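Local coordinates for cellulase (Bacillus sp. BG-CS10, PDB 5E09), which hydrolyses internal beta-1,4-glucosidic bonds of cellulose, as a salt-adapted family 5 glycoside hydrolase that carries a family 46 carbohydrate-binding module, at residues A[25-30]-A[58-63]; A[62-67]-A[100-105]. All coordinates share one frame; numbering follows the deposited sequence.

Contact 1 (A[25-30]-A[58-63]); sequences NTFDAV and IRIPVT
Thr63 meets the backbone carbonyls of Phe27 and Asp28 at the end of a close backbone approach, the CA atoms of Asp28 and Val62 lying 4.1 Å apart where a type I beta turn from Thr26 to Ala29 lies against the chain leaving strand 57-60. Thr63 N reaches Phe27 O at 3.5 Å, nearly straight but weak. The shorter link is made by the side chain: Thr63 OG1 donates to Asp28 O at 2.6 Å, tilted 28° from the carbonyl plane. With OG1 anti to its own carbonyl carbon (chi1 -62°), the hydroxyl is turned onto that oxygen. Segment 25-30 follows strand 20-23, and 58-63 carries the end of the neighbouring parallel strand 57-60 and the loop after it, at the C-terminal end of the family 5 TIM barrel, which carries the active site in this fold. The Asp28 carboxylate folds back over its own turn, OD2 accepting Asn25 N at 2.8 Å on its syn lone pair and OD1 accepting Thr26 N at 2.7 Å. The side chain lies alongside the Pro61 ring, with OD1 3.6 Å from Pro61 CG. An alanine at Asp28 would probably leave the Asn25 and Thr26 amides without these acceptors and open a gap beside Pro61. On the apolar side, Phe27 CD2 sits 3.8 Å from Ile60 CG2, the two side chains running side by side, and Phe27 CB rests against both methyls of Val62; helix 78-93 adds Val84 and Val87 against the Phe27 side chain.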
ATOM      1  N   ASN A  25     -12.734  -1.249  -0.755  1.00 38.31           N
ATOM      2  CA  ASN A  25     -13.514  -2.150  -1.591  1.00 36.63           C
ATOM      3  C   ASN A  25     -14.745  -2.609  -0.806  1.00 47.72           C
ATOM      4  O   ASN A  25     -15.161  -3.761  -0.927  1.00 40.14           O
ATOM      5  CB  ASN A  25     -12.675  -3.353  -2.020  1.00 29.77           C
ATOM      6  CG  ASN A  25     -11.448  -2.953  -2.815  1.00 41.79           C
ATOM      7  OD1 ASN A  25     -11.204  -1.770  -3.052  1.00 47.67           O
ATOM      8  ND2 ASN A  25     -10.665  -3.943  -3.231  1.00 42.34           N
ATOM      9  N   THR A  26     -15.289  -1.733   0.031  1.00 44.05           N
ATOM     10  CA  THR A  26     -16.480  -2.051   0.807  1.00 45.72           C
ATOM     11  C   THR A  26     -17.555  -1.317   0.043  1.00 38.44           C
ATOM     12  O   THR A  26     -17.842  -1.661  -1.104  1.00 41.49           O
ATOM     13  CB  THR A  26     -16.394  -1.506   2.241  1.00 40.86           C
ATOM     14  OG1 THR A  26     -15.252  -2.066   2.901  1.00 42.95           O
ATOM     15  CG2 THR A  26     -17.650  -1.861   3.022  1.00 41.80           C
ATOM     16  N   PHE A  27     -18.108  -0.262   0.607  1.00 36.03           N
ATOM     17  CA  PHE A  27     -19.139   0.478  -0.102  1.00 38.99           C
ATOM     18  C   PHE A  27     -18.637   1.094  -1.416  1.00 49.14           C
ATOM     19  O   PHE A  27     -19.426   1.338  -2.329  1.00 38.05           O
ATOM     20  CB  PHE A  27     -19.726   1.570   0.796  1.00 38.07           C
ATOM     21  CG  PHE A  27     -20.358   1.047   2.053  1.00 38.80           C
ATOM     22  CD1 PHE A  27     -21.699   0.699   2.077  1.00 41.28           C
ATOM     23  CD2 PHE A  27     -19.613   0.902   3.212  1.00 41.12           C
ATOM     24  CE1 PHE A  27     -22.285   0.216   3.232  1.00 38.43           C
ATOM     25  CE2 PHE A  27     -20.192   0.419   4.370  1.00 54.47           C
ATOM     26  CZ  PHE A  27     -21.530   0.076   4.381  1.00 47.46           C
ATOM     27  N   ASP A  28     -17.337   1.366  -1.499  1.00 36.94           N
ATOM     28  CA  ASP A  28     -16.763   2.032  -2.653  1.00 36.98           C
ATOM     29  C   ASP A  28     -16.779   1.144  -3.898  1.00 37.59           C
ATOM     30  O   ASP A  28     -16.500   1.616  -4.995  1.00 47.09           O
ATOM     31  CB  ASP A  28     -15.331   2.483  -2.348  1.00 43.30           C
ATOM     32  CG  ASP A  28     -14.504   1.406  -1.668  1.00 41.86           C
ATOM     33  OD1 ASP A  28     -14.964   0.839  -0.651  1.00 41.67           O
ATOM     34  OD2 ASP A  28     -13.387   1.128  -2.152  1.00 36.36           O
ATOM     35  N   ALA A  29     -17.111  -0.134  -3.735  1.00 39.17           N
ATOM     36  CA  ALA A  29     -17.140  -1.061  -4.872  1.00 48.06           C
ATOM     37  C   ALA A  29     -18.074  -0.576  -5.970  1.00 41.32           C
ATOM     38  O   ALA A  29     -19.185  -0.117  -5.699  1.00 46.39           O
ATOM     39  CB  ALA A  29     -17.553  -2.464  -4.418  1.00 46.70           C
ATOM     40  N   VAL A  30     -17.616  -0.675  -7.212  1.00 38.42           N
ATOM     41  CA  VAL A  30     -18.420  -0.250  -8.345  1.00 39.33           C
ATOM     42  C   VAL A  30     -19.273  -1.403  -8.841  1.00 50.08           C
ATOM     43  O   VAL A  30     -18.823  -2.228  -9.638  1.00 56.88           O
ATOM     44  CB  VAL A  30     -17.549   0.273  -9.497  1.00 49.44           C
ATOM     45  CG1 VAL A  30     -18.428   0.771 -10.638  1.00 36.83           C
ATOM     46  CG2 VAL A  30     -16.619   1.382  -8.996  1.00 42.30           C
ATOM     47  N   ILE A  58     -11.550   5.321  11.377  1.00 44.25           N
ATOM     48  CA  ILE A  58     -11.833   4.502  10.220  1.00 37.99           C
ATOM     49  C   ILE A  58     -12.338   5.380   9.078  1.00 46.25           C
ATOM     50  O   ILE A  58     -13.162   6.275   9.277  1.00 40.69           O
ATOM     51  CB  ILE A  58     -12.858   3.393  10.563  1.00 40.89           C
ATOM     52  CG1 ILE A  58     -13.171   2.538   9.332  1.00 35.33           C
ATOM     53  CG2 ILE A  58     -14.128   3.991  11.142  1.00 34.51           C
ATOM     54  CD1 ILE A  58     -14.192   1.452   9.597  1.00 50.29           C
ATOM     55  N   ARG A  59     -11.808   5.140   7.887  1.00 43.80           N
ATOM     56  CA  ARG A  59     -12.285   5.814   6.692  1.00 44.74           C
ATOM     57  C   ARG A  59     -13.249   4.885   5.983  1.00 39.91           C
ATOM     58  O   ARG A  59     -12.965   3.703   5.793  1.00 42.62           O
ATOM     59  CB  ARG A  59     -11.122   6.198   5.780  1.00 42.44           C
ATOM     60  CG  ARG A  59     -11.512   6.983   4.527  1.00 42.42           C
ATOM     61  CD  ARG A  59     -10.296   7.751   4.022  1.00 36.93           C
ATOM     62  NE  ARG A  59     -10.519   8.452   2.762  1.00 43.58           N
ATOM     63  CZ  ARG A  59     -10.261   7.940   1.562  1.00 36.92           C
ATOM     64  NH1 ARG A  59      -9.786   6.708   1.454  1.00 45.59           N
ATOM     65  NH2 ARG A  59     -10.480   8.658   0.469  1.00 40.33           N
ATOM     66  N   ILE A  60     -14.408   5.410   5.620  1.00 38.39           N
ATOM     67  CA  ILE A  60     -15.399   4.605   4.934  1.00 42.76           C
ATOM     68  C   ILE A  60     -15.642   5.187   3.549  1.00 34.62           C
ATOM     69  O   ILE A  60     -16.484   6.073   3.374  1.00 39.53           O
ATOM     70  CB  ILE A  60     -16.714   4.525   5.729  1.00 36.98           C
ATOM     71  CG1 ILE A  60     -16.449   3.932   7.112  1.00 39.51           C
ATOM     72  CG2 ILE A  60     -17.727   3.660   5.000  1.00 33.67           C
ATOM     73  CD1 ILE A  60     -17.659   3.931   8.008  1.00 50.90           C
ATOM     74  N   PRO A  61     -14.873   4.710   2.561  1.00 27.84           N
ATOM     75  CA  PRO A  61     -15.073   5.144   1.178  1.00 38.81           C
ATOM     76  C   PRO A  61     -16.410   4.642   0.656  1.00 34.47           C
ATOM     77  O   PRO A  61     -16.751   3.473   0.840  1.00 41.32           O
ATOM     78  CB  PRO A  61     -13.906   4.498   0.418  1.00 30.33           C
ATOM     79  CG  PRO A  61     -13.411   3.411   1.297  1.00 37.68           C
ATOM     80  CD  PRO A  61     -13.695   3.839   2.707  1.00 37.22           C
ATOM     81  N   VAL A  62     -17.173   5.524   0.028  1.00 40.89           N
ATOM     82  CA  VAL A  62     -18.437   5.126  -0.571  1.00 33.85           C
ATOM     83  C   VAL A  62     -18.550   5.625  -2.004  1.00 34.12           C
ATOM     84  O   VAL A  62     -18.351   6.808  -2.273  1.00 42.42           O
ATOM     85  CB  VAL A  62     -19.637   5.651   0.232  1.00 37.68           C
ATOM     86  CG1 VAL A  62     -20.929   5.120  -0.366  1.00 34.98           C
ATOM     87  CG2 VAL A  62     -19.521   5.243   1.697  1.00 37.51           C
ATOM     88  N   THR A  63     -18.849   4.714  -2.920  1.00 39.86           N
ATOM     89  CA  THR A  63     -19.201   5.084  -4.283  1.00 35.54           C
ATOM     90  C   THR A  63     -20.721   5.107  -4.384  1.00 45.91           C
ATOM     91  O   THR A  63     -21.384   4.120  -4.050  1.00 46.53           O
ATOM     92  CB  THR A  63     -18.607   4.112  -5.314  1.00 39.94           C
ATOM     93  OG1 THR A  63     -17.176   4.158  -5.237  1.00 41.40           O
ATOM     94  CG2 THR A  63     -19.040   4.492  -6.722  1.00 30.08           C
TER

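Contact 2 (A[62-67]-A[100-105]); sequences VTWENQ and LNLHHD
The indole of Trp64 turns its edge to the backbone of Asn101 and Leu102, while one face is filled from within its own segment by Val62 CG1, 3.3 Å above the plane and over its centre. In that edge NE1 donates to Asn101 O at 2.9 Å; the N-H points along the ring plane and meets a carbonyl lone pair, with an N-H...O angle of 166°. Leu102 crosses the indole at about a right angle, its CD2 3.3 Å from Trp64 CD1. The Asp105 carboxylate lies only 19° from the indole plane. Its OD2 takes Trp64 N on the syn lone pair at 2.9 Å, and OD1 adds weak bonds to Trp64 N and Glu65 N, so that two successive amides converge on one acid. Trp109 NE1, from helix 105-110, is a further donor to OD1. These are the loops that follow adjacent parallel strands 57-60 and 97-100 of the TIM barrel, and Asp105 lies where the second loop enters helix 105-110. Nearer the strands, Val62 N donates to Asn101 OD1 at 3.0 Å. The Asn101 side chain stands between its backbone N and carbonyl carbon (chi1 72°), which brings OD1 to that amide while ND2 donates to His103 ND1 in the imidazole plane. The His103 ring edge thus faces the amide, and its CD2 stands over the centre of one face of the His104 ring. His104 N donates to Thr63 OG1 at 3.0 Å, which makes the hydroxyl an acceptor here as well as the donor to Asp28 O. The other methyl of Val62, CG2, meets Leu100 CD1 at 3.5 Å, the two side chains crossing obliquely.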
ATOM      1  N   VAL A  62     -17.173   5.524   0.028  1.00 40.89           N
ATOM      2  CA  VAL A  62     -18.437   5.126  -0.571  1.00 33.85           C
ATOM      3  C   VAL A  62     -18.550   5.625  -2.004  1.00 34.12           C
ATOM      4  O   VAL A  62     -18.351   6.808  -2.273  1.00 42.42           O
ATOM      5  CB  VAL A  62     -19.637   5.651   0.232  1.00 37.68           C
ATOM      6  CG1 VAL A  62     -20.929   5.120  -0.366  1.00 34.98           C
ATOM      7  CG2 VAL A  62     -19.521   5.243   1.697  1.00 37.51           C
ATOM      8  N   THR A  63     -18.849   4.714  -2.920  1.00 39.86           N
ATOM      9  CA  THR A  63     -19.201   5.084  -4.283  1.00 35.54           C
ATOM     10  C   THR A  63     -20.721   5.107  -4.384  1.00 45.91           C
ATOM     11  O   THR A  63     -21.384   4.120  -4.050  1.00 46.53           O
ATOM     12  CB  THR A  63     -18.607   4.112  -5.314  1.00 39.94           C
ATOM     13  OG1 THR A  63     -17.176   4.158  -5.237  1.00 41.40           O
ATOM     14  CG2 THR A  63     -19.040   4.492  -6.722  1.00 30.08           C
ATOM     15  N   TRP A  64     -21.268   6.233  -4.836  1.00 44.84           N
ATOM     16  CA  TRP A  64     -22.708   6.478  -4.748  1.00 38.26           C
ATOM     17  C   TRP A  64     -23.472   6.307  -6.058  1.00 43.39           C
ATOM     18  O   TRP A  64     -24.678   6.079  -6.029  1.00 38.73           O
ATOM     19  CB  TRP A  64     -22.965   7.894  -4.226  1.00 35.61           C
ATOM     20  CG  TRP A  64     -22.392   8.151  -2.874  1.00 36.59           C
ATOM     21  CD1 TRP A  64     -21.192   8.724  -2.591  1.00 38.99           C
ATOM     22  CD2 TRP A  64     -22.999   7.839  -1.615  1.00 37.44           C
ATOM     23  NE1 TRP A  64     -21.010   8.791  -1.233  1.00 39.97           N
ATOM     24  CE2 TRP A  64     -22.103   8.258  -0.614  1.00 38.34           C
ATOM     25  CE3 TRP A  64     -24.208   7.248  -1.243  1.00 41.05           C
ATOM     26  CZ2 TRP A  64     -22.384   8.096   0.743  1.00 51.67           C
ATOM     27  CZ3 TRP A  64     -24.484   7.093   0.098  1.00 36.63           C
ATOM     28  CH2 TRP A  64     -23.575   7.512   1.078  1.00 43.38           C
ATOM     29  N   GLU A  65     -22.777   6.424  -7.190  1.00 38.02           N
ATOM     30  CA  GLU A  65     -23.427   6.529  -8.501  1.00 47.17           C
ATOM     31  C   GLU A  65     -24.501   5.480  -8.782  1.00 49.23           C
ATOM     32  O   GLU A  65     -25.575   5.804  -9.290  1.00 67.31           O
ATOM     33  CB  GLU A  65     -22.389   6.456  -9.619  1.00 51.67           C
ATOM     34  CG  GLU A  65     -23.016   6.547 -11.004  1.00 52.51           C
ATOM     35  CD  GLU A  65     -22.277   5.726 -12.036  1.00 67.47           C
ATOM     36  OE1 GLU A  65     -21.146   6.106 -12.401  1.00 77.81           O
ATOM     37  OE2 GLU A  65     -22.823   4.694 -12.479  1.00 92.24           O
ATOM     38  N   ASN A  66     -24.208   4.226  -8.456  1.00 48.57           N
ATOM     39  CA  ASN A  66     -25.134   3.132  -8.729  1.00 59.45           C
ATOM     40  C   ASN A  66     -26.242   2.996  -7.680  1.00 50.10           C
ATOM     41  O   ASN A  66     -27.018   2.043  -7.703  1.00 61.08           O
ATOM     42  CB  ASN A  66     -24.361   1.818  -8.852  1.00 44.99           C
ATOM     43  CG  ASN A  66     -23.568   1.733 -10.140  1.00 51.18           C
ATOM     44  OD1 ASN A  66     -23.992   2.243 -11.175  1.00 57.80           O
ATOM     45  ND2 ASN A  66     -22.407   1.090 -10.083  1.00 65.34           N
ATOM     46  N   GLN A  67     -26.325   3.954  -6.767  1.00 43.93           N
ATOM     47  CA  GLN A  67     -27.362   3.923  -5.744  1.00 46.57           C
ATOM     48  C   GLN A  67     -28.215   5.186  -5.803  1.00 45.80           C
ATOM     49  O   GLN A  67     -28.957   5.498  -4.869  1.00 51.70           O
ATOM     50  CB  GLN A  67     -26.740   3.762  -4.352  1.00 42.63           C
ATOM     51  CG  GLN A  67     -25.862   2.524  -4.190  1.00 49.22           C
ATOM     52  CD  GLN A  67     -26.654   1.220  -4.183  1.00 56.83           C
ATOM     53  OE1 GLN A  67     -27.877   1.219  -4.042  1.00 52.87           O
ATOM     54  NE2 GLN A  67     -25.951   0.101  -4.330  1.00 50.28           N
ATOM     55  N   LEU A 100     -16.148  10.051   5.988  1.00 48.77           N
ATOM     56  CA  LEU A 100     -17.065   9.610   4.929  1.00 37.97           C
ATOM     57  C   LEU A 100     -16.901  10.453   3.659  1.00 39.88           C
ATOM     58  O   LEU A 100     -16.739  11.675   3.743  1.00 45.23           O
ATOM     59  CB  LEU A 100     -18.509   9.685   5.422  1.00 31.60           C
ATOM     60  CG  LEU A 100     -19.600   9.294   4.428  1.00 40.19           C
ATOM     61  CD1 LEU A 100     -19.544   7.808   4.150  1.00 39.80           C
ATOM     62  CD2 LEU A 100     -20.979   9.703   4.928  1.00 42.93           C
ATOM     63  N   ASN A 101     -16.939   9.816   2.486  1.00 40.56           N
ATOM     64  CA  ASN A 101     -16.730  10.559   1.238  1.00 37.24           C
ATOM     65  C   ASN A 101     -17.644  10.205   0.069  1.00 35.92           C
ATOM     66  O   ASN A 101     -18.591   9.434   0.209  1.00 39.23           O
ATOM     67  CB  ASN A 101     -15.271  10.407   0.775  1.00 30.73           C
ATOM     68  CG  ASN A 101     -14.931   9.016   0.234  1.00 41.12           C
ATOM     69  OD1 ASN A 101     -15.805   8.205  -0.098  1.00 36.06           O
ATOM     70  ND2 ASN A 101     -13.634   8.750   0.120  1.00 33.60           N
ATOM     71  N   LEU A 102     -17.192  10.662  -1.097  1.00 34.07           N
ATOM     72  CA  LEU A 102     -17.717  10.337  -2.407  1.00 38.49           C
ATOM     73  C   LEU A 102     -16.413   9.670  -2.865  1.00 43.17           C
ATOM     74  O   LEU A 102     -15.352  10.277  -2.719  1.00 40.35           O
ATOM     75  CB  LEU A 102     -17.998  11.596  -3.216  1.00 33.79           C
ATOM     76  CG  LEU A 102     -19.016  12.571  -2.620  1.00 47.79           C
ATOM     77  CD1 LEU A 102     -19.141  13.814  -3.488  1.00 45.36           C
ATOM     78  CD2 LEU A 102     -20.367  11.896  -2.445  1.00 30.80           C
ATOM     79  N   HIS A 103     -16.475   8.475  -3.422  1.00 35.44           N
ATOM     80  CA  HIS A 103     -15.255   7.799  -3.821  1.00 41.26           C
ATOM     81  C   HIS A 103     -14.989   7.636  -5.304  1.00 35.14           C
ATOM     82  O   HIS A 103     -14.417   8.496  -5.893  1.00 46.27           O
ATOM     83  CB  HIS A 103     -15.126   6.472  -3.100  1.00 31.84           C
ATOM     84  CG  HIS A 103     -13.722   6.011  -2.933  1.00 42.41           C
ATOM     85  ND1 HIS A 103     -12.881   6.534  -1.988  1.00 40.40           N
ATOM     86  CD2 HIS A 103     -13.015   5.067  -3.579  1.00 35.94           C
ATOM     87  CE1 HIS A 103     -11.715   5.941  -2.066  1.00 37.81           C
ATOM     88  NE2 HIS A 103     -11.775   5.036  -3.016  1.00 36.97           N
ATOM     89  N   HIS A 104     -15.397   6.541  -5.901  1.00 29.23           N
ATOM     90  CA  HIS A 104     -15.147   6.315  -7.311  1.00 44.41           C
ATOM     91  C   HIS A 104     -15.941   7.227  -8.201  1.00 42.76           C
ATOM     92  O   HIS A 104     -15.678   7.363  -9.362  1.00 44.78           O
ATOM     93  CB  HIS A 104     -15.221   4.854  -7.692  1.00 33.35           C
ATOM     94  CG  HIS A 104     -14.086   4.062  -7.155  1.00 47.01           C
ATOM     95  ND1 HIS A 104     -12.785   4.472  -7.265  1.00 37.57           N
ATOM     96  CD2 HIS A 104     -14.054   2.907  -6.468  1.00 37.04           C
ATOM     97  CE1 HIS A 104     -12.001   3.597  -6.683  1.00 33.04           C
ATOM     98  NE2 HIS A 104     -12.749   2.638  -6.191  1.00 37.76           N
ATOM     99  N   ASP A 105     -16.924   7.858  -7.610  1.00 39.09           N
ATOM    100  CA  ASP A 105     -17.713   8.855  -8.318  1.00 41.41           C
ATOM    101  C   ASP A 105     -16.813   9.876  -9.000  1.00 41.72           C
ATOM    102  O   ASP A 105     -17.182  10.462 -10.012  1.00 42.78           O
ATOM    103  CB  ASP A 105     -18.665   9.569  -7.357  1.00 41.88           C
ATOM    104  CG  ASP A 105     -19.590   8.616  -6.642  1.00 40.10           C
ATOM    105  OD1 ASP A 105     -20.546   8.127  -7.282  1.00 41.23           O
ATOM    106  OD2 ASP A 105     -19.368   8.362  -5.437  1.00 47.60           O
TER

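In the fold
Centres about 7 Å apart place contacts 1 and 2 side by side at the C-terminal ends of three successive strands of the eight-stranded parallel barrel, 20-23, 57-60 and 97-100. Along the chain the order is 25-30, then 58-67, then 100-105; the middle loop takes part in both contacts through Val62 and Thr63. Direct packing also joins the outer loops, Asp28 O lying 3.1 Å from His104 CD2. Helix 78-93 backs both contacts. Within these segments Arg59 forms salt bridges with Glu145 and Glu271, and Asn101 has a weak bond to Glu145, which ties this wall to strands 142-145 and 267-272, consistent with a place bordering the substrate cleft.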